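Local coordinates for bifunctional protein PutA (Bdellovibrio bacteriovorus, PDB 5UR2) that probably couples proline dehydrogenase and L-glutamate gamma-semialdehyde dehydrogenase activities in one chain, carrying L-proline through to L-glutamate with reduction of NAD(+), at residues A655-N660 with D959-Y964; K630-T635 with Y964-C969. All blocks are in the same frame, centred on the assembly; numbering follows the deposited sequence.

How the contacts relate
Both contacts lie in the aldehyde dehydrogenase part of the chain, their centres about 7 Å apart, and they meet at Y964, where the loop 959-964 runs into strand 965-973. Along the sequence the order is strand 623-638, helix 646-657, then, some 300 residues later, the loop and that strand, so both segments of contact 1 fall within the length of chain that contact 2 brings together, sharing Y964 at its far end. Contact 2 pairs the two strands; contact 1 packs the end of the intervening helix on the loop. N660 ties them together by bonding to the 630-635 segment. Both contacts also reach the second subunit, so this corner of the dehydrogenase fold adjoins the dimer interface.

Contact 1 (A655-N660 with D959-Y964); sequences AAVAGN and DYLKQY
The side-chain amide nitrogen of N660 makes two hydrogen bonds, and one crosses the contact: ND2 donates to Y964 O at 2.9 Å, reaching a lone pair of that carbonyl with an N-H...O angle of 155°. Its other bond turns back to A655 O, which also accepts from N660 N, so a single carbonyl in the last helical turn takes both the backbone and the side chain of N660. OD1 accepts from the backbone N-H groups of R632 and G633, at the break in strand 623-638. Helix 646-657 ends here in a Schellman motif, with G659 at positive phi. Beside this polar knot the Y964 ring lies against the helix. A655 N sits over one face, offset toward the rim, while A655 CB approaches CD2 at 3.6 Å. A658 CB meets Y964 CB at 4.1 Å and L961 CD1 at 4.2 Å. L961 has CG anti to its backbone N (chi1 -170°), and chi2 of 55° then sets CD1 3.9 Å from V657 CG1, the two side chains crossing at about a right angle. M608 of helix 587-611 touches both. N660 thus joins helix end, loop and strand; because ND2 faces two carbonyl oxygens and OD1 two backbone N-H groups, the orientation of its buried amide is unambiguous.

Contact 2 (K630-T635 with Y964-C969); sequences KSRGVT and YMEPAC
R632 and E966 form a salt bridge, with NE donating to OE2 at 2.8 Å and an N-H...O angle of 163°. OE2 uses its anti lone pair and lies near the guanidinium plane, although the guanidinium and carboxylate planes themselves are 51° apart. R632 lies in the break of strand 623-638, just past its antiparallel pairing with strand 965-973 in the dehydrogenase's mixed sheet. NH2 adds a weak bond to the same oxygen, and a water accepts from NH2 while donating to OE2, bridging the two charges. The chain of E966 bends at chi2 (-69°), placing CD on the side of the arginine. Further guanidinium bonds run to T712 O and T713 OG1 from NH1 and to V740 O from NH2, so the group is held by several parts of the fold.

Next along the strands, the backbones of K630 and E966 make a hydrogen-bonded antiparallel pair: K630 N to E966 O and E966 N to K630 O, both 2.8 Å. Further along strand 965-973, C969 pairs in parallel with a strand of the second subunit, continuing the sheet across the interface. Packing completes the contact. R632 CG lies 3.5 Å from Y964 O, and T635 CG2 comes to the edge of the Y964 ring at CE2. The aliphatic part of K630 lies on A968, with CE 3.7 Å from A968 CB.

Contact 1 (A655-N660 with D959-Y964)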
ATOM      1  N   ALA B 655      -4.655 -17.464  -1.416  1.00 18.27           N
ATOM      2  CA  ALA B 655      -5.589 -17.763  -0.338  1.00 18.43           C
ATOM      3  C   ALA B 655      -4.866 -18.389   0.848  1.00 20.36           C
ATOM      4  O   ALA B 655      -5.037 -17.962   1.992  1.00 21.62           O
ATOM      5  CB  ALA B 655      -6.681 -18.703  -0.845  1.00 19.02           C
ATOM      6  N   ALA B 656      -4.055 -19.410   0.584  1.00 16.11           N
ATOM      7  CA  ALA B 656      -3.414 -20.147   1.665  1.00 18.07           C
ATOM      8  C   ALA B 656      -2.345 -19.313   2.359  1.00 23.09           C
ATOM      9  O   ALA B 656      -2.280 -19.298   3.598  1.00 23.39           O
ATOM     10  CB  ALA B 656      -2.829 -21.456   1.130  1.00 16.38           C
ATOM     11  N   VAL B 657      -1.509 -18.591   1.594  1.00 17.90           N
ATOM     12  CA  VAL B 657      -0.454 -17.828   2.256  1.00 14.34           C
ATOM     13  C   VAL B 657      -1.070 -16.738   3.121  1.00 19.02           C
ATOM     14  O   VAL B 657      -0.497 -16.356   4.149  1.00 18.94           O
ATOM     15  CB  VAL B 657       0.560 -17.233   1.251  1.00 16.73           C
ATOM     16  CG1 VAL B 657       0.078 -15.870   0.709  1.00 13.29           C
ATOM     17  CG2 VAL B 657       1.913 -17.070   1.921  1.00 15.72           C
ATOM     18  N   ALA B 658      -2.261 -16.256   2.756  1.00 15.37           N
ATOM     19  CA  ALA B 658      -2.945 -15.283   3.599  1.00 16.71           C
ATOM     20  C   ALA B 658      -3.537 -15.898   4.857  1.00 21.17           C
ATOM     21  O   ALA B 658      -4.136 -15.162   5.646  1.00 17.51           O
ATOM     22  CB  ALA B 658      -4.057 -14.584   2.811  1.00 13.76           C
ATOM     23  N   GLY B 659      -3.372 -17.198   5.085  1.00 20.35           N
ATOM     24  CA  GLY B 659      -3.911 -17.832   6.268  1.00 22.08           C
ATOM     25  C   GLY B 659      -5.264 -18.488   6.080  1.00 20.23           C
ATOM     26  O   GLY B 659      -5.881 -18.889   7.070  1.00 20.17           O
ATOM     27  N   ASN B 660      -5.777 -18.543   4.862  1.00 14.36           N
ATOM     28  CA  ASN B 660      -7.034 -19.242   4.629  1.00 20.57           C
ATOM     29  C   ASN B 660      -6.780 -20.705   4.297  1.00 16.92           C
ATOM     30  O   ASN B 660      -5.676 -21.092   3.908  1.00 22.22           O
ATOM     31  CB  ASN B 660      -7.814 -18.566   3.507  1.00 20.63           C
ATOM     32  CG  ASN B 660      -8.010 -17.084   3.757  1.00 22.92           C
ATOM     33  OD1 ASN B 660      -8.895 -16.683   4.538  1.00 21.39           O
ATOM     34  ND2 ASN B 660      -7.179 -16.256   3.110  1.00 17.02           N
ATOM     35  N   ASP B 959      -2.491  -5.044  -4.892  1.00 20.05           N
ATOM     36  CA  ASP B 959      -3.772  -5.070  -4.184  1.00 16.96           C
ATOM     37  C   ASP B 959      -4.343  -6.473  -4.057  1.00 18.30           C
ATOM     38  O   ASP B 959      -5.319  -6.661  -3.324  1.00 19.80           O
ATOM     39  CB  ASP B 959      -4.821  -4.165  -4.880  1.00 17.25           C
ATOM     40  CG  ASP B 959      -4.423  -2.683  -4.879  1.00 24.11           C
ATOM     41  OD1 ASP B 959      -3.781  -2.226  -3.899  1.00 20.69           O
ATOM     42  OD2 ASP B 959      -4.704  -1.988  -5.883  1.00 25.95           O
ATOM     43  N   TYR B 960      -3.765  -7.463  -4.742  1.00 14.15           N
ATOM     44  CA  TYR B 960      -4.476  -8.727  -4.938  1.00 13.80           C
ATOM     45  C   TYR B 960      -4.592  -9.540  -3.648  1.00 24.34           C
ATOM     46  O   TYR B 960      -5.680 -10.022  -3.305  1.00 20.55           O
ATOM     47  CB  TYR B 960      -3.798  -9.557  -6.013  1.00 17.28           C
ATOM     48  CG  TYR B 960      -4.570 -10.805  -6.332  1.00 17.00           C
ATOM     49  CD1 TYR B 960      -5.769 -10.734  -7.039  1.00 17.86           C
ATOM     50  CD2 TYR B 960      -4.123 -12.040  -5.924  1.00 16.48           C
ATOM     51  CE1 TYR B 960      -6.499 -11.867  -7.345  1.00 18.89           C
ATOM     52  CE2 TYR B 960      -4.843 -13.198  -6.229  1.00 21.83           C
ATOM     53  CZ  TYR B 960      -6.034 -13.099  -6.936  1.00 19.74           C
ATOM     54  OH  TYR B 960      -6.763 -14.220  -7.232  1.00 22.62           O
ATOM     55  N   LEU B 961      -3.480  -9.718  -2.933  1.00 20.40           N
ATOM     56  CA  LEU B 961      -3.471 -10.567  -1.746  1.00 20.95           C
ATOM     57  C   LEU B 961      -4.454 -10.083  -0.675  1.00 21.11           C
ATOM     58  O   LEU B 961      -5.039 -10.909   0.046  1.00 21.25           O
ATOM     59  CB  LEU B 961      -2.054 -10.630  -1.172  1.00 17.05           C
ATOM     60  CG  LEU B 961      -1.811 -11.663  -0.080  1.00 25.38           C
ATOM     61  CD1 LEU B 961      -2.218 -13.050  -0.604  1.00 23.75           C
ATOM     62  CD2 LEU B 961      -0.342 -11.621   0.362  1.00 25.37           C
ATOM     63  N   LYS B 962      -4.659  -8.765  -0.567  1.00 17.61           N
ATOM     64  CA  LYS B 962      -5.568  -8.207   0.436  1.00 22.59           C
ATOM     65  C   LYS B 962      -7.019  -8.634   0.235  1.00 21.19           C
ATOM     66  O   LYS B 962      -7.800  -8.627   1.201  1.00 19.55           O
ATOM     67  CB  LYS B 962      -5.482  -6.678   0.425  1.00 18.62           C
ATOM     68  CG  LYS B 962      -4.108  -6.130   0.856  1.00 18.62           C
ATOM     69  CD  LYS B 962      -4.067  -4.626   0.667  1.00 21.32           C
ATOM     70  CE  LYS B 962      -2.751  -4.053   1.099  1.00 21.65           C
ATOM     71  NZ  LYS B 962      -2.776  -2.568   1.080  1.00 18.60           N
ATOM     72  N   GLN B 963      -7.405  -8.994  -0.989  1.00 16.53           N
ATOM     73  CA  GLN B 963      -8.766  -9.476  -1.237  1.00 17.74           C
ATOM     74  C   GLN B 963      -9.066 -10.764  -0.475  1.00 22.35           C
ATOM     75  O   GLN B 963     -10.240 -11.096  -0.268  1.00 21.65           O
ATOM     76  CB  GLN B 963      -8.971  -9.711  -2.734  1.00 14.41           C
ATOM     77  CG  GLN B 963      -9.038  -8.449  -3.588  1.00 29.54           C
ATOM     78  CD  GLN B 963     -10.367  -7.741  -3.439  1.00 39.20           C
ATOM     79  OE1 GLN B 963     -10.533  -6.888  -2.570  1.00 39.85           O
ATOM     80  NE2 GLN B 963     -11.345  -8.143  -4.248  1.00 38.27           N
ATOM     81  N   TYR B 964      -8.031 -11.515  -0.103  1.00 19.27           N
ATOM     82  CA  TYR B 964      -8.172 -12.742   0.662  1.00 19.57           C
ATOM     83  C   TYR B 964      -8.081 -12.505   2.165  1.00 17.07           C
ATOM     84  O   TYR B 964      -8.007 -13.476   2.923  1.00 14.51           O
ATOM     85  CB  TYR B 964      -7.098 -13.755   0.231  1.00 13.98           C
ATOM     86  CG  TYR B 964      -7.273 -14.216  -1.201  1.00 19.01           C
ATOM     87  CD1 TYR B 964      -6.731 -13.496  -2.264  1.00 19.37           C
ATOM     88  CD2 TYR B 964      -8.000 -15.363  -1.484  1.00 20.56           C
ATOM     89  CE1 TYR B 964      -6.903 -13.923  -3.582  1.00 20.83           C
ATOM     90  CE2 TYR B 964      -8.168 -15.803  -2.775  1.00 25.89           C
ATOM     91  CZ  TYR B 964      -7.621 -15.086  -3.822  1.00 25.07           C
ATOM     92  OH  TYR B 964      -7.827 -15.558  -5.097  1.00 22.89           O
TER

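Contact 2 (K630-T635 with Y964-C969)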
ATOM      1  N   LYS B 630      -6.016  -9.813   8.678  1.00 15.78           N
ATOM      2  CA  LYS B 630      -6.475 -11.108   9.164  1.00 18.45           C
ATOM      3  C   LYS B 630      -6.917 -11.981   7.991  1.00 21.12           C
ATOM      4  O   LYS B 630      -7.362 -11.474   6.961  1.00 21.15           O
ATOM      5  CB  LYS B 630      -7.674 -10.961  10.118  1.00 15.13           C
ATOM      6  CG  LYS B 630      -7.406 -10.237  11.462  1.00 19.06           C
ATOM      7  CD  LYS B 630      -8.766  -9.971  12.148  1.00 24.43           C
ATOM      8  CE  LYS B 630      -8.663  -9.403  13.582  1.00 26.15           C
ATOM      9  NZ  LYS B 630      -7.985 -10.327  14.522  1.00 29.21           N
ATOM     10  N   SER B 631      -6.828 -13.300   8.164  1.00 17.68           N
ATOM     11  CA  SER B 631      -7.416 -14.208   7.194  1.00 23.61           C
ATOM     12  C   SER B 631      -8.940 -14.187   7.319  1.00 21.63           C
ATOM     13  O   SER B 631      -9.496 -13.682   8.294  1.00 22.59           O
ATOM     14  CB  SER B 631      -6.877 -15.619   7.399  1.00 19.24           C
ATOM     15  OG  SER B 631      -7.132 -16.048   8.714  1.00 21.13           O
ATOM     16  N   ARG B 632      -9.624 -14.749   6.320  1.00 17.09           N
ATOM     17  CA  ARG B 632     -11.094 -14.764   6.288  1.00 25.60           C
ATOM     18  C   ARG B 632     -11.724 -16.119   6.607  1.00 21.91           C
ATOM     19  O   ARG B 632     -12.736 -16.165   7.306  1.00 23.90           O
ATOM     20  CB  ARG B 632     -11.610 -14.291   4.918  1.00 30.26           C
ATOM     21  CG  ARG B 632     -11.114 -12.918   4.480  1.00 32.28           C
ATOM     22  CD  ARG B 632     -11.923 -12.326   3.301  1.00 30.09           C
ATOM     23  NE  ARG B 632     -13.195 -11.745   3.748  1.00 28.19           N
ATOM     24  CZ  ARG B 632     -14.399 -12.205   3.421  1.00 30.65           C
ATOM     25  NH1 ARG B 632     -14.519 -13.252   2.620  1.00 28.61           N
ATOM     26  NH2 ARG B 632     -15.491 -11.606   3.890  1.00 36.61           N
ATOM     27  N   GLY B 633     -11.192 -17.226   6.108  1.00 23.09           N
ATOM     28  CA  GLY B 633     -11.804 -18.534   6.371  1.00 19.89           C
ATOM     29  C   GLY B 633     -11.593 -19.475   5.194  1.00 24.78           C
ATOM     30  O   GLY B 633     -10.597 -19.370   4.486  1.00 27.26           O
ATOM     31  N   VAL B 634     -12.557 -20.375   4.984  1.00 23.08           N
ATOM     32  CA  VAL B 634     -12.444 -21.350   3.904  1.00 27.44           C
ATOM     33  C   VAL B 634     -12.654 -20.650   2.570  1.00 27.30           C
ATOM     34  O   VAL B 634     -13.633 -19.913   2.388  1.00 17.15           O
ATOM     35  CB  VAL B 634     -13.447 -22.500   4.088  1.00 26.46           C
ATOM     36  CG1 VAL B 634     -13.418 -23.404   2.869  1.00 19.16           C
ATOM     37  CG2 VAL B 634     -13.118 -23.329   5.360  1.00 18.97           C
ATOM     38  N   THR B 635     -11.735 -20.875   1.632  1.00 19.48           N
ATOM     39  CA  THR B 635     -11.793 -20.252   0.316  1.00 17.86           C
ATOM     40  C   THR B 635     -12.108 -21.298  -0.737  1.00 18.14           C
ATOM     41  O   THR B 635     -11.391 -22.292  -0.851  1.00 22.45           O
ATOM     42  CB  THR B 635     -10.472 -19.555  -0.009  1.00 22.59           C
ATOM     43  OG1 THR B 635     -10.286 -18.487   0.924  1.00 32.08           O
ATOM     44  CG2 THR B 635     -10.471 -18.998  -1.434  1.00 14.85           C
ATOM     45  N   TYR B 964      -8.031 -11.515  -0.103  1.00 19.27           N
ATOM     46  CA  TYR B 964      -8.172 -12.742   0.662  1.00 19.57           C
ATOM     47  C   TYR B 964      -8.081 -12.505   2.165  1.00 17.07           C
ATOM     48  O   TYR B 964      -8.007 -13.476   2.923  1.00 14.51           O
ATOM     49  CB  TYR B 964      -7.098 -13.755   0.231  1.00 13.98           C
ATOM     50  CG  TYR B 964      -7.273 -14.216  -1.201  1.00 19.01           C
ATOM     51  CD1 TYR B 964      -6.731 -13.496  -2.264  1.00 19.37           C
ATOM     52  CD2 TYR B 964      -8.000 -15.363  -1.484  1.00 20.56           C
ATOM     53  CE1 TYR B 964      -6.903 -13.923  -3.582  1.00 20.83           C
ATOM     54  CE2 TYR B 964      -8.168 -15.803  -2.775  1.00 25.89           C
ATOM     55  CZ  TYR B 964      -7.621 -15.086  -3.822  1.00 25.07           C
ATOM     56  OH  TYR B 964      -7.827 -15.558  -5.097  1.00 22.89           O
ATOM     57  N   MET B 965      -8.116 -11.244   2.605  1.00 16.11           N
ATOM     58  CA  MET B 965      -7.896 -10.883   3.999  1.00 20.61           C
ATOM     59  C   MET B 965      -8.927  -9.842   4.413  1.00 22.66           C
ATOM     60  O   MET B 965      -9.698  -9.344   3.588  1.00 21.86           O
ATOM     61  CB  MET B 965      -6.451 -10.376   4.224  1.00 14.82           C
ATOM     62  CG  MET B 965      -5.424 -11.450   3.910  1.00 21.03           C
ATOM     63  SD  MET B 965      -3.707 -11.045   4.320  1.00 26.48           S
ATOM     64  CE  MET B 965      -3.487  -9.542   3.396  1.00 15.09           C
ATOM     65  N   GLU B 966      -8.976  -9.566   5.721  1.00 19.91           N
ATOM     66  CA  GLU B 966      -9.730  -8.482   6.323  1.00 21.49           C
ATOM     67  C   GLU B 966      -8.770  -7.502   6.979  1.00 15.07           C
ATOM     68  O   GLU B 966      -7.853  -7.922   7.696  1.00 17.73           O
ATOM     69  CB  GLU B 966     -10.735  -8.974   7.393  1.00 18.07           C
ATOM     70  CG  GLU B 966     -11.946  -9.716   6.872  1.00 21.83           C
ATOM     71  CD  GLU B 966     -12.875  -8.824   6.114  1.00 27.26           C
ATOM     72  OE1 GLU B 966     -12.999  -7.630   6.499  1.00 27.17           O
ATOM     73  OE2 GLU B 966     -13.477  -9.311   5.126  1.00 28.20           O
ATOM     74  N   PRO B 967      -8.967  -6.206   6.781  1.00 16.79           N
ATOM     75  CA  PRO B 967      -8.186  -5.224   7.538  1.00 18.66           C
ATOM     76  C   PRO B 967      -8.690  -5.153   8.967  1.00 24.75           C
ATOM     77  O   PRO B 967      -9.881  -5.340   9.232  1.00 25.38           O
ATOM     78  CB  PRO B 967      -8.470  -3.912   6.801  1.00 16.30           C
ATOM     79  CG  PRO B 967      -9.929  -4.106   6.325  1.00 15.63           C
ATOM     80  CD  PRO B 967     -10.035  -5.574   5.966  1.00 15.38           C
ATOM     81  N   ALA B 968      -7.775  -4.873   9.890  1.00 18.67           N
ATOM     82  CA  ALA B 968      -8.147  -4.716  11.286  1.00 21.37           C
ATOM     83  C   ALA B 968      -7.237  -3.687  11.948  1.00 22.46           C
ATOM     84  O   ALA B 968      -6.160  -3.363  11.447  1.00 21.38           O
ATOM     85  CB  ALA B 968      -8.082  -6.054  12.037  1.00 18.66           C
ATOM     86  N   CYS B 969      -7.684  -3.194  13.102  1.00 18.27           N
ATOM     87  CA  CYS B 969      -6.964  -2.202  13.891  1.00 20.48           C
ATOM     88  C   CYS B 969      -6.911  -2.667  15.344  1.00 24.52           C
ATOM     89  O   CYS B 969      -7.922  -3.131  15.887  1.00 25.87           O
ATOM     90  CB  CYS B 969      -7.631  -0.819  13.803  1.00 18.82           C
ATOM     91  SG  CYS B 969      -6.667   0.486  14.618  1.00 24.93           S
TER
HETATM   92  O   HOH W   1     -16.378  -9.309   5.682  1.00 31.77           O